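PDB 7BYS: galactan 1,3-beta-galactosidase from Phanerochaete chrysosporium, which probably hydrolyses beta-1,3-galactan from the chain end as a family 43 glycoside hydrolase, and carries a calcium-binding carbohydrate-binding module. Local coordinates for residues S206-N211 and W260-L265; T238-N243 and Q383-G388; I164-A169 and V174-S179. All coordinates share one frame; numbering follows the deposited sequence.

Interaction 1: residues S206-N211 and W260-L265; sequences SGWAPN and WRPSLL
W208 brings the edge of its six-membered ring down onto the face of W260, in an offset edge-to-face pair with the ring planes 60° apart. CZ3 and CE3 of W208 share the approach: CZ3 stands over the W260 ring, 3.5 Å from W260 CG, and W208 CE3 lies against W260 CB, also at 3.5 Å. With CG anti to the carbonyl carbon (chi1 -81°), the W208 indole swings across to W260, and the two side chains cross at about a right angle. This is the tight part of the contact: W260 is buried, and its NE1 is engaged by Q242 OE1. L265, also buried, adds a methyl at the far end of the W208 ring, with CD2 3.7 Å from W208 CH2.

The other side faces solvent. P262 still packs closely over one face of W208 in a CH-pi contact, its CG 3.8 Å from the centroid of the five-membered ring, but both residues are exposed, and W208 is modelled in two conformers, of which one is described here. No direct hydrogen bond joins the loops. Instead one water donates to W208 O and to W260 O, at 2.7 Å from each. On the W208 side, the type II' turn from S206 to A209 is braced by its own side chains, S206 OG giving a bond to A209 O and receiving one from N211 ND2. Replacing W260 by an alanine takes away the indole, and W208 would probably lose the face its edge rests on, while Q242 OE1 would lose its N-H partner.

Two loops between strands of neighbouring blades thus meet beside the galactose-binding residues Q242 and R82, a setting expected at the active-site end of the five-bladed beta-propeller of family 43 hydrolases.

Interaction 2: residues T238-N243 and Q383-G388; sequences TWYSQN and QPDSGG
Y240 reaches across to D385 and P384 with one edge of its ring and its hydroxyl. CB already points toward the 383-388 loop, and with CG anti to the backbone N (chi1 -158°) the ring continues in that direction. CD2 is the first ring atom to meet the loop, 3.0 Å from D385 O. The next, CE2, is closer still at 2.9 Å from the same D385 O, which sits at the ring edge near its plane. CE2 also touches P384 CB at 3.5 Å, obliquely to the ring, and comes within 3.3 Å of D385 OD1. CZ lies a little farther from that oxygen, and at the tip OH donates a 2.9 Å hydrogen bond to D385 OD1. The hydroxyl meets OD1 on the syn side, 19° out of the carboxylate plane, while ring and carboxylate stand 71° apart.

The second oxygen, OD2, forms a salt bridge with R237, so the buried carboxylate has a partner for each oxygen, and the arginine probably balances its charge.

T238, W239 and Y240 all have positive phi, which makes this a short left-handed turn leading into strand 242-249. P210, from a loop of the same catalytic domain, packs its CG on CD1 of Y240. The ring thus links this propeller loop to I393, which touches it from strand 392-402 of the carbohydrate-binding module.

Interaction 3: residues I164-A169 and V174-S179; sequences ISRLDA and VTAQVS. With NAG (2-acetamido-2-deoxy-beta-D-glucopyranose), chain D.
R166 lays one face of its guanidinium over T175, whose CG2 sits 3.7 Å above the plane and toward the rim; A176 CB comes up to NH1 obliquely, 3.9 Å away. The bend at chi3 (48°) folds the arginine back over the partner strand. It is modelled in two conformers, so this packing belongs to the one described.

Beneath it the antiparallel strands 161-167 and 174-181 form a hairpin with two bulges. At the first, V178 and S179 both face I164 in a classic beta bulge, and I164 O accepts from both V178 N (2.8 Å) and S179 N (3.0 Å). R166 pairs with A176 through R166 N to A176 O, but R166 O takes its hydrogen bond from T175 N, at 2.8 Å with an angle of 168° at the hydrogen, as the register begins to slip again toward L167. S165 CB is pressed tightly onto V174 CG1 at 3.4 Å, and its hydroxyl bonds to Y154. L167 CD2 meets V174 CG2 at 3.7 Å where both side chains pack on W97.

Toward the turn, the sugar attached to N173 lies beside V174, with its ring O5 3.1 Å from V174 O.

Backbone hydrogen bonds therefore hold the hairpin. The arginine adds apolar cover from T175, A176 and V178 but no cross-strand salt bridge, so its charge plays no evident part in joining the two strands.

From the N terminus, interaction 3 comes first and closes the shortest loop, the hairpin turn between 164-169 and 174-179 at the outer strand of its four-stranded blade. It is complete before the others begin. Interaction 1 opens at 206-211, interaction 2 at 238-243; interaction 1 closes at 260-265, interaction 2 only at 383-388, so these two cross. They also touch: N211 O probably accepts a hydrogen bond from T238 OG1 at 2.8 Å. Interaction 1 ties neighbouring propeller blades, and interaction 2 joins the propeller to the carbohydrate-binding module. Interaction 3 stands apart, its centre about 30 Å from that of interaction 1.

Interaction 1: residues S206-N211 and W260-L265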
loop_
_atom_site.group_PDB
_atom_site.type_symbol
_atom_site.label_atom_id
_atom_site.label_comp_id
_atom_site.label_asym_id
_atom_site.label_seq_id
_atom_site.Cartn_x
_atom_site.Cartn_y
_atom_site.Cartn_z
ATOM N N SER A 206 -11.752 9.354 -3.753
ATOM C CA SER A 206 -12.571 8.513 -4.618
ATOM C C SER A 206 -13.091 7.297 -3.858
ATOM O O SER A 206 -13.286 6.226 -4.438
ATOM C CB SER A 206 -11.826 8.114 -5.892
ATOM O OG SER A 206 -10.668 7.353 -5.591
ATOM N N GLY A 207 -13.323 7.458 -2.559
ATOM C CA GLY A 207 -13.794 6.355 -1.743
ATOM C C GLY A 207 -12.785 5.228 -1.712
ATOM O O GLY A 207 -11.573 5.439 -1.585
ATOM N N TRP A 208 -13.301 4.003 -1.846
ATOM C CA TRP A 208 -12.478 2.801 -1.837
ATOM C C TRP A 208 -11.658 2.652 -3.113
ATOM O O TRP A 208 -10.624 1.973 -3.094
ATOM C CB TRP A 208 -13.369 1.563 -1.719
ATOM C CG TRP A 208 -13.849 1.221 -0.338
ATOM C CD1 TRP A 208 -15.147 1.064 0.061
ATOM C CD2 TRP A 208 -13.041 0.955 0.815
ATOM N NE1 TRP A 208 -15.195 0.736 1.393
ATOM C CE2 TRP A 208 -13.916 0.661 1.879
ATOM C CE3 TRP A 208 -11.664 0.949 1.053
ATOM C CZ2 TRP A 208 -13.459 0.364 3.161
ATOM C CZ3 TRP A 208 -11.213 0.651 2.327
ATOM C CH2 TRP A 208 -12.106 0.363 3.363
ATOM N N ALA A 209 -12.099 3.242 -4.223
ATOM C CA ALA A 209 -11.428 3.005 -5.492
ATOM C C ALA A 209 -10.084 3.725 -5.502
ATOM O O ALA A 209 -9.969 4.824 -4.958
ATOM C CB ALA A 209 -12.279 3.518 -6.648
ATOM N N PRO A 210 -9.056 3.131 -6.102
ATOM C CA PRO A 210 -7.763 3.818 -6.196
ATOM C C PRO A 210 -7.863 4.982 -7.167
ATOM O O PRO A 210 -8.717 5.010 -8.055
ATOM C CB PRO A 210 -6.835 2.731 -6.752
ATOM C CG PRO A 210 -7.755 1.903 -7.597
ATOM C CD PRO A 210 -9.049 1.842 -6.817
ATOM N N ASN A 211 -6.974 5.957 -6.985
ATOM C CA ASN A 211 -6.881 7.076 -7.915
ATOM C C ASN A 211 -5.412 7.464 -8.065
ATOM O O ASN A 211 -4.568 6.976 -7.300
ATOM C CB ASN A 211 -7.762 8.255 -7.477
ATOM C CG ASN A 211 -7.385 8.800 -6.112
ATOM O OD1 ASN A 211 -6.328 9.407 -5.945
ATOM N ND2 ASN A 211 -8.245 8.571 -5.127
ATOM N N TRP A 260 -6.922 -1.682 -1.282
ATOM C CA TRP A 260 -8.123 -1.985 -0.517
ATOM C C TRP A 260 -9.022 -2.908 -1.318
ATOM O O TRP A 260 -9.288 -2.667 -2.502
ATOM C CB TRP A 260 -8.876 -0.694 -0.213
ATOM C CG TRP A 260 -8.116 0.251 0.660
ATOM C CD1 TRP A 260 -7.676 1.491 0.318
ATOM C CD2 TRP A 260 -7.726 0.039 2.023
ATOM N NE1 TRP A 260 -7.015 2.063 1.376
ATOM C CE2 TRP A 260 -7.042 1.199 2.441
ATOM C CE3 TRP A 260 -7.895 -1.012 2.934
ATOM C CZ2 TRP A 260 -6.518 1.340 3.724
ATOM C CZ3 TRP A 260 -7.378 -0.869 4.215
ATOM C CH2 TRP A 260 -6.700 0.301 4.596
ATOM N N ARG A 261 -9.513 -3.955 -0.667
ATOM C CA ARG A 261 -10.432 -4.899 -1.297
ATOM C C ARG A 261 -11.715 -4.887 -0.476
ATOM O O ARG A 261 -11.848 -5.657 0.485
ATOM C CB ARG A 261 -9.803 -6.283 -1.331
ATOM C CG ARG A 261 -10.576 -7.219 -2.204
ATOM C CD ARG A 261 -9.856 -8.502 -2.359
ATOM N NE ARG A 261 -10.645 -9.404 -3.182
ATOM C CZ ARG A 261 -10.210 -10.589 -3.570
ATOM N NH1 ARG A 261 -9.000 -10.983 -3.203
ATOM N NH2 ARG A 261 -10.978 -11.367 -4.321
ATOM N N PRO A 262 -12.681 -4.018 -0.809
ATOM C CA PRO A 262 -13.860 -3.853 0.069
ATOM C C PRO A 262 -14.644 -5.124 0.353
ATOM O O PRO A 262 -15.158 -5.267 1.469
ATOM C CB PRO A 262 -14.716 -2.813 -0.670
ATOM C CG PRO A 262 -13.762 -2.078 -1.530
ATOM C CD PRO A 262 -12.683 -3.059 -1.926
ATOM N N SER A 263 -14.730 -6.056 -0.595
ATOM C CA SER A 263 -15.499 -7.277 -0.373
ATOM C C SER A 263 -14.736 -8.337 0.414
ATOM O O SER A 263 -15.328 -9.354 0.789
ATOM C CB SER A 263 -15.978 -7.866 -1.702
ATOM O OG SER A 263 -14.987 -7.741 -2.705
ATOM N N LEU A 264 -13.448 -8.127 0.682
ATOM C CA LEU A 264 -12.623 -9.074 1.411
ATOM C C LEU A 264 -11.495 -8.262 2.048
ATOM O O LEU A 264 -10.310 -8.391 1.698
ATOM C CB LEU A 264 -12.085 -10.162 0.481
ATOM C CG LEU A 264 -11.641 -11.471 1.133
ATOM C CD1 LEU A 264 -12.811 -12.190 1.790
ATOM C CD2 LEU A 264 -10.964 -12.366 0.107
ATOM N N LEU A 265 -11.878 -7.411 3.008
ATOM C CA LEU A 265 -10.970 -6.384 3.518
ATOM C C LEU A 265 -9.723 -6.976 4.148
ATOM O O LEU A 265 -8.645 -6.376 4.067
ATOM C CB LEU A 265 -11.677 -5.499 4.543
ATOM C CG LEU A 265 -12.431 -4.313 3.950
ATOM C CD1 LEU A 265 -13.326 -3.665 5.010
ATOM C CD2 LEU A 265 -11.500 -3.289 3.290
HETATM O O HOH W 1 -10.201 -0.573 -3.913
#

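Interaction 2: residues T238-N243 and Q383-G388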
loop_
_atom_site.group_PDB
_atom_site.type_symbol
_atom_site.label_atom_id
_atom_site.label_comp_id
_atom_site.label_asym_id
_atom_site.label_seq_id
_atom_site.Cartn_x
_atom_site.Cartn_y
_atom_site.Cartn_z
ATOM N N THR A 238 -2.121 4.691 -9.336
ATOM C CA THR A 238 -1.037 4.376 -8.406
ATOM C C THR A 238 -0.758 2.880 -8.380
ATOM O O THR A 238 -0.538 2.284 -7.322
ATOM C CB THR A 238 -1.262 4.948 -7.001
ATOM O OG1 THR A 238 -1.918 6.217 -7.100
ATOM C CG2 THR A 238 0.073 5.187 -6.305
ATOM N N TRP A 239 -0.739 2.266 -9.564
ATOM C CA TRP A 239 -0.553 0.819 -9.657
ATOM C C TRP A 239 -1.554 0.094 -8.760
ATOM O O TRP A 239 -1.226 -0.874 -8.067
ATOM C CB TRP A 239 0.898 0.422 -9.350
ATOM C CG TRP A 239 1.868 0.976 -10.361
ATOM C CD1 TRP A 239 2.738 2.009 -10.182
ATOM C CD2 TRP A 239 2.020 0.552 -11.723
ATOM N NE1 TRP A 239 3.440 2.238 -11.338
ATOM C CE2 TRP A 239 3.030 1.350 -12.297
ATOM C CE3 TRP A 239 1.426 -0.450 -12.499
ATOM C CZ2 TRP A 239 3.446 1.199 -13.624
ATOM C CZ3 TRP A 239 1.849 -0.609 -13.818
ATOM C CH2 TRP A 239 2.850 0.210 -14.362
ATOM N N TYR A 240 -2.795 0.584 -8.782
ATOM C CA TYR A 240 -3.888 0.114 -7.925
ATOM C C TYR A 240 -3.489 0.103 -6.442
ATOM O O TYR A 240 -3.281 -0.945 -5.817
ATOM C CB TYR A 240 -4.429 -1.241 -8.394
ATOM C CG TYR A 240 -5.836 -1.548 -7.932
ATOM C CD1 TYR A 240 -6.319 -1.131 -6.689
ATOM C CD2 TYR A 240 -6.692 -2.267 -8.754
ATOM C CE1 TYR A 240 -7.635 -1.429 -6.288
ATOM C CE2 TYR A 240 -7.968 -2.554 -8.376
ATOM C CZ TYR A 240 -8.439 -2.152 -7.159
ATOM O OH TYR A 240 -9.728 -2.464 -6.838
ATOM N N SER A 241 -3.411 1.308 -5.878
ATOM C CA SER A 241 -3.082 1.439 -4.464
ATOM C C SER A 241 -3.452 2.834 -3.994
ATOM O O SER A 241 -3.846 3.703 -4.780
ATOM C CB SER A 241 -1.605 1.116 -4.202
ATOM O OG SER A 241 -0.771 2.192 -4.599
ATOM N N GLN A 242 -3.318 3.031 -2.685
ATOM C CA GLN A 242 -3.551 4.316 -2.040
ATOM C C GLN A 242 -2.483 4.501 -0.977
ATOM O O GLN A 242 -2.210 3.576 -0.203
ATOM C CB GLN A 242 -4.928 4.362 -1.378
ATOM C CG GLN A 242 -5.257 5.734 -0.802
ATOM C CD GLN A 242 -6.599 5.779 -0.116
ATOM O OE1 GLN A 242 -7.064 4.783 0.433
ATOM N NE2 GLN A 242 -7.245 6.944 -0.153
ATOM N N ASN A 243 -1.890 5.695 -0.942
ATOM C CA ASN A 243 -0.807 5.989 -0.013
ATOM C C ASN A 243 -1.192 5.643 1.420
ATOM O O ASN A 243 -2.334 5.845 1.845
ATOM C CB ASN A 243 -0.483 7.479 -0.090
ATOM C CG ASN A 243 0.818 7.818 0.591
ATOM O OD1 ASN A 243 1.834 7.176 0.350
ATOM N ND2 ASN A 243 0.803 8.837 1.435
ATOM N N GLN A 383 -7.292 -11.310 -10.027
ATOM C CA GLN A 383 -6.975 -10.257 -10.991
ATOM C C GLN A 383 -7.875 -9.058 -10.719
ATOM O O GLN A 383 -9.018 -8.991 -11.211
ATOM C CB GLN A 383 -7.121 -10.767 -12.424
ATOM C CG GLN A 383 -6.129 -11.872 -12.728
ATOM C CD GLN A 383 -6.336 -12.474 -14.101
ATOM O OE1 GLN A 383 -7.428 -12.932 -14.425
ATOM N NE2 GLN A 383 -5.301 -12.440 -14.925
ATOM N N PRO A 384 -7.396 -8.079 -9.949
ATOM C CA PRO A 384 -8.206 -6.888 -9.676
ATOM C C PRO A 384 -8.619 -6.185 -10.961
ATOM O O PRO A 384 -7.981 -6.316 -12.015
ATOM C CB PRO A 384 -7.264 -5.995 -8.851
ATOM C CG PRO A 384 -6.270 -6.942 -8.233
ATOM C CD PRO A 384 -6.099 -8.064 -9.245
ATOM N N ASP A 385 -9.704 -5.408 -10.865
ATOM C CA ASP A 385 -10.025 -4.472 -11.935
ATOM C C ASP A 385 -8.808 -3.592 -12.191
ATOM O O ASP A 385 -8.172 -3.112 -11.252
ATOM C CB ASP A 385 -11.225 -3.609 -11.535
ATOM C CG ASP A 385 -11.040 -2.906 -10.196
ATOM O OD1 ASP A 385 -10.975 -3.590 -9.157
ATOM O OD2 ASP A 385 -10.969 -1.657 -10.189
ATOM N N SER A 386 -8.444 -3.417 -13.449
ATOM C CA SER A 386 -7.228 -2.679 -13.754
ATOM C C SER A 386 -7.463 -1.215 -14.103
ATOM O O SER A 386 -6.492 -0.458 -14.201
ATOM C CB SER A 386 -6.438 -3.389 -14.854
ATOM O OG SER A 386 -7.114 -3.220 -16.089
ATOM N N GLY A 387 -8.716 -0.791 -14.266
ATOM C CA GLY A 387 -9.057 0.571 -14.626
ATOM C C GLY A 387 -9.634 0.700 -16.020
ATOM O O GLY A 387 -10.305 1.701 -16.314
ATOM N N GLY A 388 -9.386 -0.276 -16.881
ATOM C CA GLY A 388 -9.912 -0.262 -18.230
ATOM C C GLY A 388 -9.347 -1.440 -18.998
ATOM O O GLY A 388 -8.325 -2.025 -18.623
#

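Interaction 3: residues I164-A169 and V174-S179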
loop_
_atom_site.group_PDB
_atom_site.type_symbol
_atom_site.label_atom_id
_atom_site.label_comp_id
_atom_site.label_asym_id
_atom_site.label_seq_id
_atom_site.Cartn_x
_atom_site.Cartn_y
_atom_site.Cartn_z
ATOM N N ILE A 164 -2.477 21.092 7.435
ATOM C CA ILE A 164 -1.319 20.710 8.225
ATOM C C ILE A 164 -1.318 21.598 9.455
ATOM O O ILE A 164 -1.411 22.825 9.329
ATOM C CB ILE A 164 -0.018 20.904 7.436
ATOM C CG1 ILE A 164 -0.060 20.047 6.163
ATOM C CG2 ILE A 164 1.172 20.552 8.308
ATOM C CD1 ILE A 164 1.140 20.240 5.257
ATOM N N SER A 165 -1.249 20.991 10.635
ATOM C CA SER A 165 -1.307 21.772 11.861
ATOM C C SER A 165 -0.289 21.239 12.850
ATOM O O SER A 165 -0.056 20.033 12.911
ATOM C CB SER A 165 -2.704 21.711 12.469
ATOM O OG SER A 165 -3.648 22.311 11.594
ATOM N N ARG A 166 0.310 22.139 13.623
ATOM C CA ARG A 166 1.365 21.775 14.557
ATOM C C ARG A 166 0.791 21.235 15.865
ATOM O O ARG A 166 -0.214 21.740 16.380
ATOM C CB ARG A 166 2.233 23.006 14.828
ATOM C CG ARG A 166 3.432 22.756 15.729
ATOM C CD ARG A 166 4.459 23.889 15.644
ATOM N NE ARG A 166 3.839 25.208 15.761
ATOM C CZ ARG A 166 3.665 25.874 16.898
ATOM N NH1 ARG A 166 3.078 27.065 16.874
ATOM N NH2 ARG A 166 4.067 25.362 18.058
ATOM N N LEU A 167 1.427 20.188 16.396
ATOM C CA LEU A 167 1.070 19.623 17.693
ATOM C C LEU A 167 1.819 20.337 18.806
ATOM O O LEU A 167 2.908 20.879 18.593
ATOM C CB LEU A 167 1.449 18.144 17.758
ATOM C CG LEU A 167 0.882 17.245 16.657
ATOM C CD1 LEU A 167 1.192 15.797 16.970
ATOM C CD2 LEU A 167 -0.605 17.477 16.497
ATOM N N ASP A 168 1.224 20.321 19.998
ATOM C CA ASP A 168 1.879 20.855 21.185
ATOM C C ASP A 168 3.083 19.990 21.564
ATOM O O ASP A 168 3.357 18.945 20.966
ATOM C CB ASP A 168 0.877 21.043 22.330
ATOM C CG ASP A 168 0.308 19.727 22.875
ATOM O OD1 ASP A 168 0.962 18.661 22.775
ATOM O OD2 ASP A 168 -0.803 19.763 23.451
ATOM N N ALA A 169 3.807 20.426 22.595
ATOM C CA ALA A 169 5.062 19.778 22.952
ATOM C C ALA A 169 4.874 18.399 23.568
ATOM O O ALA A 169 5.859 17.668 23.685
ATOM C CB ALA A 169 5.877 20.680 23.890
ATOM N N VAL A 174 -3.557 19.651 18.981
ATOM C CA VAL A 174 -3.168 20.547 17.898
ATOM C C VAL A 174 -3.203 21.979 18.418
ATOM O O VAL A 174 -4.208 22.404 19.003
ATOM C CB VAL A 174 -4.117 20.374 16.703
ATOM C CG1 VAL A 174 -3.841 21.431 15.666
ATOM C CG2 VAL A 174 -4.005 18.968 16.122
ATOM N N THR A 175 -2.112 22.722 18.211
ATOM C CA THR A 175 -1.960 24.077 18.742
ATOM C C THR A 175 -2.207 25.181 17.714
ATOM O O THR A 175 -2.837 26.194 18.044
ATOM C CB THR A 175 -0.577 24.254 19.394
ATOM O OG1 THR A 175 -0.479 25.562 19.976
ATOM C CG2 THR A 175 0.553 24.080 18.401
ATOM N N ALA A 176 -1.736 25.023 16.477
ATOM C CA ALA A 176 -1.832 26.082 15.483
ATOM C C ALA A 176 -1.956 25.449 14.108
ATOM O O ALA A 176 -1.305 24.441 13.826
ATOM C CB ALA A 176 -0.584 26.974 15.492
ATOM N N GLN A 177 -2.778 26.053 13.255
ATOM C CA GLN A 177 -2.776 25.700 11.844
ATOM C C GLN A 177 -1.518 26.241 11.187
ATOM O O GLN A 177 -1.059 27.347 11.488
ATOM C CB GLN A 177 -3.981 26.307 11.140
ATOM C CG GLN A 177 -4.280 25.673 9.786
ATOM C CD GLN A 177 -5.681 25.992 9.295
ATOM O OE1 GLN A 177 -6.664 25.463 9.811
ATOM N NE2 GLN A 177 -5.776 26.871 8.305
ATOM N N VAL A 178 -0.954 25.454 10.282
ATOM C CA VAL A 178 0.272 25.813 9.599
ATOM C C VAL A 178 0.043 26.013 8.105
ATOM O O VAL A 178 0.605 26.934 7.502
ATOM C CB VAL A 178 1.354 24.742 9.871
ATOM C CG1 VAL A 178 2.596 25.012 9.078
ATOM C CG2 VAL A 178 1.667 24.701 11.358
ATOM N N SER A 179 -0.784 25.164 7.495
ATOM C CA SER A 179 -1.045 25.216 6.065
ATOM C C SER A 179 -2.458 24.714 5.810
ATOM O O SER A 179 -2.939 23.802 6.489
ATOM C CB SER A 179 -0.056 24.320 5.306
ATOM O OG SER A 179 -0.417 24.221 3.937
HETATM C C1 NAG D . -6.210 22.030 22.096
HETATM C C2 NAG D . -7.072 22.314 23.323
HETATM C C3 NAG D . -8.139 23.318 23.049
HETATM C C4 NAG D . -7.587 24.562 22.413
HETATM C C5 NAG D . -6.783 24.197 21.162
HETATM C C6 NAG D . -6.249 25.421 20.478
HETATM C C7 NAG D . -8.509 20.136 23.023
HETATM C C8 NAG D . -9.023 18.838 23.655
HETATM N N2 NAG D . -7.650 21.017 23.825
HETATM O O3 NAG D . -8.801 23.669 24.297
HETATM O O4 NAG D . -8.660 25.443 22.066
HETATM O O5 NAG D . -5.669 23.311 21.531
HETATM O O6 NAG D . -5.075 25.841 21.120
HETATM O O7 NAG D . -8.821 20.404 21.904
#